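PDB 2I6D: RNA methyltransferase, TrmH family from Porphyromonas gingivalis, which probably binds RNA and methylates it, acting as a SpoU-type RNA methyltransferase. Local coordinates for residues A[163-166]-A[167-171]; A[170-174]-A[175-179]. All coordinates share one frame; numbering follows the deposited sequence. Where two conformers were deposited one is given.

Contact 1 of 2, residues A[163-166]-A[167-171]; sequences KNTV and DTLAY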
ATOM      1  N   LYS A 163       2.326  -4.081  14.276  1.00 33.25           N
ATOM      2  CA  LYS A 163       1.783  -4.070  15.625  1.00 35.16           C
ATOM      3  C   LYS A 163       2.546  -3.065  16.494  1.00 35.42           C
ATOM      4  O   LYS A 163       1.952  -2.300  17.283  1.00 36.09           O
ATOM      5  CB  LYS A 163       1.934  -5.450  16.275  1.00 35.37           C
ATOM      6  CG  LYS A 163       1.076  -6.564  15.719  1.00 36.51           C
ATOM      7  CD  LYS A 163       1.179  -7.792  16.629  1.00 36.94           C
ATOM      8  CE  LYS A 163       0.566  -9.022  15.978  1.00 39.82           C
ATOM      9  NZ  LYS A 163       1.076  -9.196  14.582  1.00 40.31           N
ATOM     10  N   ASN A 164       3.871  -3.105  16.389  1.00 34.80           N
ATOM     11  CA  ASN A 164       4.728  -2.302  17.264  1.00 34.13           C
ATOM     12  C   ASN A 164       5.931  -1.927  16.435  1.00 32.90           C
ATOM     13  O   ASN A 164       6.916  -2.676  16.388  1.00 32.39           O
ATOM     14  CB  ASN A 164       5.164  -3.084  18.502  1.00 34.04           C
ATOM     15  CG  ASN A 164       5.942  -2.216  19.538  1.00 35.57           C
ATOM     16  OD1 ASN A 164       6.535  -1.182  19.219  1.00 34.93           O
ATOM     17  ND2 ASN A 164       5.951  -2.677  20.779  1.00 36.67           N
ATOM     18  N   THR A 165       5.839  -0.768  15.802  1.00 31.92           N
ATOM     19  CA  THR A 165       6.897  -0.262  14.901  1.00 32.04           C
ATOM     20  C   THR A 165       8.272  -0.264  15.562  1.00 30.91           C
ATOM     21  O   THR A 165       9.246  -0.758  15.000  1.00 29.83           O
ATOM     22  CB  THR A 165       6.581   1.185  14.437  1.00 32.00           C
ATOM     23  OG1 THR A 165       5.300   1.204  13.793  1.00 35.83           O
ATOM     24  CG2 THR A 165       7.650   1.710  13.486  1.00 30.35           C
ATOM     25  N   VAL A 166       8.332   0.300  16.763  1.00 31.13           N
ATOM     26  CA  VAL A 166       9.580   0.443  17.476  1.00 31.41           C
ATOM     27  C   VAL A 166      10.183  -0.913  17.782  1.00 31.19           C
ATOM     28  O   VAL A 166      11.353  -1.120  17.495  1.00 30.87           O
ATOM     29  CB  VAL A 166       9.424   1.298  18.767  1.00 31.84           C
ATOM     30  CG1 VAL A 166      10.680   1.193  19.638  1.00 32.48           C
ATOM     31  CG2 VAL A 166       9.167   2.760  18.386  1.00 32.04           C
ATOM     32  N   ASP A 167       9.372  -1.833  18.306  1.00 32.07           N
ATOM     33  CA  ASP A 167       9.806  -3.200  18.637  1.00 32.50           C
ATOM     34  C   ASP A 167      10.357  -3.907  17.392  1.00 31.94           C
ATOM     35  O   ASP A 167      11.380  -4.594  17.463  1.00 31.31           O
ATOM     36  CB  ASP A 167       8.620  -4.030  19.118  1.00 33.63           C
ATOM     37  CG  ASP A 167       8.522  -4.124  20.598  1.00 35.83           C
ATOM     38  OD1 ASP A 167       8.090  -5.217  21.049  1.00 38.90           O
ATOM     39  OD2 ASP A 167       8.862  -3.138  21.312  1.00 38.47           O
ATOM     40  N   THR A 168       9.645  -3.765  16.275  1.00 31.17           N
ATOM     41  CA  THR A 168      10.050  -4.329  15.007  1.00 31.15           C
ATOM     42  C   THR A 168      11.363  -3.737  14.515  1.00 30.57           C
ATOM     43  O   THR A 168      12.276  -4.475  14.115  1.00 30.11           O
ATOM     44  CB  THR A 168       8.968  -4.097  13.944  1.00 32.87           C
ATOM     45  OG1 THR A 168       7.825  -4.867  14.311  1.00 36.39           O
ATOM     46  CG2 THR A 168       9.439  -4.546  12.554  1.00 30.97           C
ATOM     47  N   LEU A 169      11.474  -2.405  14.526  1.00 29.65           N
ATOM     48  CA  LEU A 169      12.726  -1.779  14.143  1.00 29.75           C
ATOM     49  C   LEU A 169      13.882  -2.215  15.043  1.00 30.05           C
ATOM     50  O   LEU A 169      14.967  -2.530  14.557  1.00 30.89           O
ATOM     51  CB  LEU A 169      12.609  -0.256  14.170  1.00 29.94           C
ATOM     52  CG  LEU A 169      11.910   0.399  12.999  1.00 29.73           C
ATOM     53  CD1 LEU A 169      11.983   1.928  13.190  1.00 29.84           C
ATOM     54  CD2 LEU A 169      12.505  -0.034  11.642  1.00 29.42           C
ATOM     55  N   ALA A 170      13.655  -2.223  16.342  1.00 28.70           N
ATOM     56  CA  ALA A 170      14.691  -2.612  17.296  1.00 30.39           C
ATOM     57  C   ALA A 170      15.146  -4.035  16.993  1.00 29.79           C
ATOM     58  O   ALA A 170      16.336  -4.322  16.962  1.00 29.74           O
ATOM     59  CB  ALA A 170      14.193  -2.500  18.696  1.00 30.44           C
ATOM     60  N   TYR A 171      14.188  -4.902  16.705  1.00 30.33           N
ATOM     61  CA  TYR A 171      14.475  -6.308  16.462  1.00 30.22           C
ATOM     62  C   TYR A 171      15.343  -6.500  15.198  1.00 29.76           C
ATOM     63  O   TYR A 171      16.387  -7.176  15.236  1.00 29.14           O
ATOM     64  CB  TYR A 171      13.160  -7.077  16.363  1.00 30.89           C
ATOM     65  CG  TYR A 171      13.291  -8.518  15.948  1.00 30.08           C
ATOM     66  CD1 TYR A 171      13.870  -9.464  16.812  1.00 29.42           C
ATOM     67  CD2 TYR A 171      12.818  -8.945  14.716  1.00 32.69           C
ATOM     68  CE1 TYR A 171      13.983 -10.788  16.444  1.00 30.89           C
ATOM     69  CE2 TYR A 171      12.922 -10.287  14.337  1.00 31.77           C
ATOM     70  CZ  TYR A 171      13.503 -11.185  15.199  1.00 31.90           C
ATOM     71  OH  TYR A 171      13.598 -12.499  14.814  1.00 33.33           O
TER
HETATM   72  O   HOH W   1       5.453  -4.844  15.093  1.00 50.91           O
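Asn-164 and Asp-167 meet at the start of helix 165-174, where Asn-164 holds the N-cap position. Its side-chain oxygen OD1 accepts from the backbone N of Asp-167 at 3.1 Å, a capping bond that takes up an amide of the first turn. The N-H points almost straight at OD1, yet the donor sits well above the amide's carbonyl plane, not on a lone pair. With CG anti to the backbone N (chi1 -173°), the short Asn-164 side chain curls back over the helix end; asparagine suits this place because one methylene brings its carbonyl to a first-turn amide, that of Asp-167.

The rest of the same side-chain amide lies against the carboxylate of Asp-167. The two flat groups are stacked with their planes 18° apart, and Asn-164 ND2 comes within 3.0 Å of Asp-167 CG. This is contact face against face: the N-H groups are poorly aimed at either carboxylate oxygen. An acidic residue in the first turn would also be expected to interact favourably with the positive end of the helix dipole.

Val-166 adds its carbonyl to the regular ladder, its O taking the N of Ala-170 at 2.8 Å, while its branched side chain turns away from the next turn and packs on Glu-215 and Val-216. The main-chain O of Asn-164 begins that ladder by receiving Thr-168 N at 2.9 Å. A water accepts from the backbone N of Asn-164, 2.7 Å away, and also lies close to Thr-168 OG1. Leu-169, one turn beyond Thr-165, carries its apolar branches to Ile-202 and Val-204 of the sheet. Side chain, main chain and water thus share the polar groups of the helix start, while Leu-169 faces the sheet.

Contact 2 of 2, residues A[170-174]-A[175-179]; sequences AYFRR and QGIPV
A Schellman motif ends helix 165-174, with Gly-176 the residue that leaves helical geometry. Its positive phi of 93° would press a side chain against the preceding carbonyl, which makes glycine the natural choice. Two bonds close the turn: Ile-177 N reaches back to Phe-172 O at 3.2 Å, and Gly-176 N to Arg-173 O at 3.0 Å. A water donates to Arg-173 O and, weakly, to Ile-177 O.

The first of these bonds brings the flanking side chains together, as Ile-177 CD1 packs on Phe-172 CD1 at 3.6 Å, the two lying side by side and pointing the same way. Gln-175 folds back along the helix, and its amide nitrogen NE2 lies over one face of the Tyr-171 ring, 3.3 Å from CE2, with the planes 38° apart. The same NE2 is 3.6 Å from Phe-172 CD1, so it sits in the angle beside both rings, meeting that of Phe-172 obliquely.

Phe-172 and Ile-177 both continue onto Ile-202 of strand 201-206, and the Phe-172 ring also meets Trp-133. Arg-173 forms a salt bridge with Glu-219, while Val-179 starts strand 179-182 within the parallel sheet.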
ATOM      1  N   ALA A 170      13.655  -2.223  16.342  1.00 28.70           N
ATOM      2  CA  ALA A 170      14.691  -2.612  17.296  1.00 30.39           C
ATOM      3  C   ALA A 170      15.146  -4.035  16.993  1.00 29.79           C
ATOM      4  O   ALA A 170      16.336  -4.322  16.962  1.00 29.74           O
ATOM      5  CB  ALA A 170      14.193  -2.500  18.696  1.00 30.44           C
ATOM      6  N   TYR A 171      14.188  -4.902  16.705  1.00 30.33           N
ATOM      7  CA  TYR A 171      14.475  -6.308  16.462  1.00 30.22           C
ATOM      8  C   TYR A 171      15.343  -6.500  15.198  1.00 29.76           C
ATOM      9  O   TYR A 171      16.387  -7.176  15.236  1.00 29.14           O
ATOM     10  CB  TYR A 171      13.160  -7.077  16.363  1.00 30.89           C
ATOM     11  CG  TYR A 171      13.291  -8.518  15.948  1.00 30.08           C
ATOM     12  CD1 TYR A 171      13.870  -9.464  16.812  1.00 29.42           C
ATOM     13  CD2 TYR A 171      12.818  -8.945  14.716  1.00 32.69           C
ATOM     14  CE1 TYR A 171      13.983 -10.788  16.444  1.00 30.89           C
ATOM     15  CE2 TYR A 171      12.922 -10.287  14.337  1.00 31.77           C
ATOM     16  CZ  TYR A 171      13.503 -11.185  15.199  1.00 31.90           C
ATOM     17  OH  TYR A 171      13.598 -12.499  14.814  1.00 33.33           O
ATOM     18  N   PHE A 172      14.908  -5.921  14.087  1.00 29.91           N
ATOM     19  CA  PHE A 172      15.668  -6.031  12.830  1.00 31.09           C
ATOM     20  C   PHE A 172      17.006  -5.323  12.910  1.00 31.47           C
ATOM     21  O   PHE A 172      18.023  -5.840  12.410  1.00 32.19           O
ATOM     22  CB  PHE A 172      14.837  -5.577  11.640  1.00 31.13           C
ATOM     23  CG  PHE A 172      13.831  -6.586  11.230  1.00 33.01           C
ATOM     24  CD1 PHE A 172      14.241  -7.794  10.677  1.00 37.09           C
ATOM     25  CD2 PHE A 172      12.488  -6.386  11.468  1.00 33.38           C
ATOM     26  CE1 PHE A 172      13.296  -8.766  10.297  1.00 38.38           C
ATOM     27  CE2 PHE A 172      11.538  -7.343  11.092  1.00 35.93           C
ATOM     28  CZ  PHE A 172      11.939  -8.529  10.505  1.00 35.34           C
ATOM     29  N   ARG A 173      17.021  -4.189  13.613  1.00 31.70           N
ATOM     30  CA  ARG A 173      18.257  -3.439  13.839  1.00 33.06           C
ATOM     31  C   ARG A 173      19.302  -4.275  14.604  1.00 33.15           C
ATOM     32  O   ARG A 173      20.495  -4.286  14.263  1.00 32.98           O
ATOM     33  CB  ARG A 173      17.977  -2.104  14.572  1.00 32.80           C
ATOM     34  CG  ARG A 173      19.234  -1.279  14.822  1.00 34.64           C
ATOM     35  CD  ARG A 173      19.030  -0.048  15.723  1.00 34.43           C
ATOM     36  NE  ARG A 173      18.250  -0.312  16.935  1.00 36.23           N
ATOM     37  CZ  ARG A 173      18.729  -0.794  18.078  1.00 38.18           C
ATOM     38  NH1 ARG A 173      20.020  -1.093  18.213  1.00 40.59           N
ATOM     39  NH2 ARG A 173      17.905  -0.985  19.108  1.00 38.70           N
ATOM     40  N   ARG A 174      18.854  -4.992  15.636  1.00 33.57           N
ATOM     41  CA  ARG A 174      19.762  -5.815  16.426  0.50 33.54           C
ATOM     42  C   ARG A 174      20.242  -7.061  15.656  1.00 34.31           C
ATOM     43  O   ARG A 174      21.248  -7.670  16.013  1.00 33.95           O
ATOM     44  CB  ARG A 174      19.141  -6.157  17.788  0.50 33.34           C
ATOM     45  CG  ARG A 174      19.348  -4.980  18.841  0.50 32.02           C
ATOM     46  CD  ARG A 174      18.401  -5.078  20.051  0.50 29.26           C
ATOM     47  NE  ARG A 174      18.663  -6.237  20.928  0.50 29.81           N
ATOM     48  CZ  ARG A 174      19.473  -6.227  22.000  0.50 28.35           C
ATOM     49  NH1 ARG A 174      19.625  -7.337  22.732  0.50 29.95           N
ATOM     50  NH2 ARG A 174      20.140  -5.052  22.306  0.50 27.71           N
ATOM     51  N   GLN A 175      19.544  -7.418  14.577  1.00 35.47           N
ATOM     52  CA  GLN A 175      20.044  -8.474  13.663  1.00 37.05           C
ATOM     53  C   GLN A 175      21.082  -7.988  12.644  1.00 37.26           C
ATOM     54  O   GLN A 175      21.671  -8.800  11.921  1.00 39.13           O
ATOM     55  CB  GLN A 175      18.901  -9.164  12.949  1.00 36.69           C
ATOM     56  CG  GLN A 175      17.802  -9.439  13.901  1.00 38.92           C
ATOM     57  CD  GLN A 175      16.944 -10.563  13.491  1.00 41.01           C
ATOM     58  OE1 GLN A 175      17.207 -11.740  13.821  1.00 43.45           O
ATOM     59  NE2 GLN A 175      15.875 -10.229  12.799  1.00 42.77           N
ATOM     60  N   GLY A 176      21.331  -6.686  12.621  1.00 36.48           N
ATOM     61  CA  GLY A 176      22.348  -6.107  11.756  1.00 36.02           C
ATOM     62  C   GLY A 176      21.784  -5.638  10.421  1.00 35.60           C
ATOM     63  O   GLY A 176      22.542  -5.342   9.497  1.00 36.05           O
ATOM     64  N   ILE A 177      20.460  -5.579  10.313  1.00 34.71           N
ATOM     65  CA  ILE A 177      19.814  -4.890   9.164  1.00 34.45           C
ATOM     66  C   ILE A 177      19.843  -3.373   9.377  1.00 34.16           C
ATOM     67  O   ILE A 177      19.371  -2.873  10.417  1.00 34.25           O
ATOM     68  CB  ILE A 177      18.393  -5.387   8.925  1.00 34.09           C
ATOM     69  CG1 ILE A 177      18.447  -6.879   8.572  1.00 34.13           C
ATOM     70  CG2 ILE A 177      17.639  -4.514   7.833  1.00 33.81           C
ATOM     71  CD1 ILE A 177      17.153  -7.523   8.591  1.00 36.23           C
ATOM     72  N   PRO A 178      20.453  -2.637   8.426  1.00 33.36           N
ATOM     73  CA  PRO A 178      20.551  -1.200   8.564  1.00 33.39           C
ATOM     74  C   PRO A 178      19.174  -0.542   8.474  1.00 32.78           C
ATOM     75  O   PRO A 178      18.327  -0.949   7.660  1.00 32.71           O
ATOM     76  CB  PRO A 178      21.395  -0.773   7.338  1.00 33.85           C
ATOM     77  CG  PRO A 178      21.261  -1.913   6.374  1.00 33.76           C
ATOM     78  CD  PRO A 178      21.087  -3.137   7.190  1.00 33.24           C
ATOM     79  N   VAL A 179      18.976   0.464   9.303  1.00 31.53           N
ATOM     80  CA  VAL A 179      17.728   1.186   9.356  1.00 31.14           C
ATOM     81  C   VAL A 179      17.977   2.642   8.991  1.00 31.81           C
ATOM     82  O   VAL A 179      18.542   3.413   9.772  1.00 34.11           O
ATOM     83  CB  VAL A 179      17.037   1.075  10.745  1.00 31.11           C
ATOM     84  CG1 VAL A 179      15.680   1.773  10.707  1.00 31.15           C
ATOM     85  CG2 VAL A 179      16.876  -0.397  11.154  1.00 28.61           C
TER
HETATM   86  O   HOH W   2      21.619  -2.690  12.053  1.00 42.22           O

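Contacts 1 and 2 are the two ends of one element, helix 165-174, and share Ala-170 and Tyr-171; their centres lie about 10 Å apart. Contact 1 is partly buried, whereas contact 2 is mostly at the surface. At the N-terminal end a side-chain carbonyl takes a first-turn amide and a water takes the N of the cap residue; the C-terminal end exposes carbonyls, which amides of the following loop reach back to cover. Apolar residues of both turn inward to strand 201-206, and Leu-169 CD2 touches Val-179 CG1 at 3.8 Å. Glu-219 also serves both, packing beside Val-166 and Ala-170 and pairing with Arg-173. Together they delimit the helix that precedes strand 179-182.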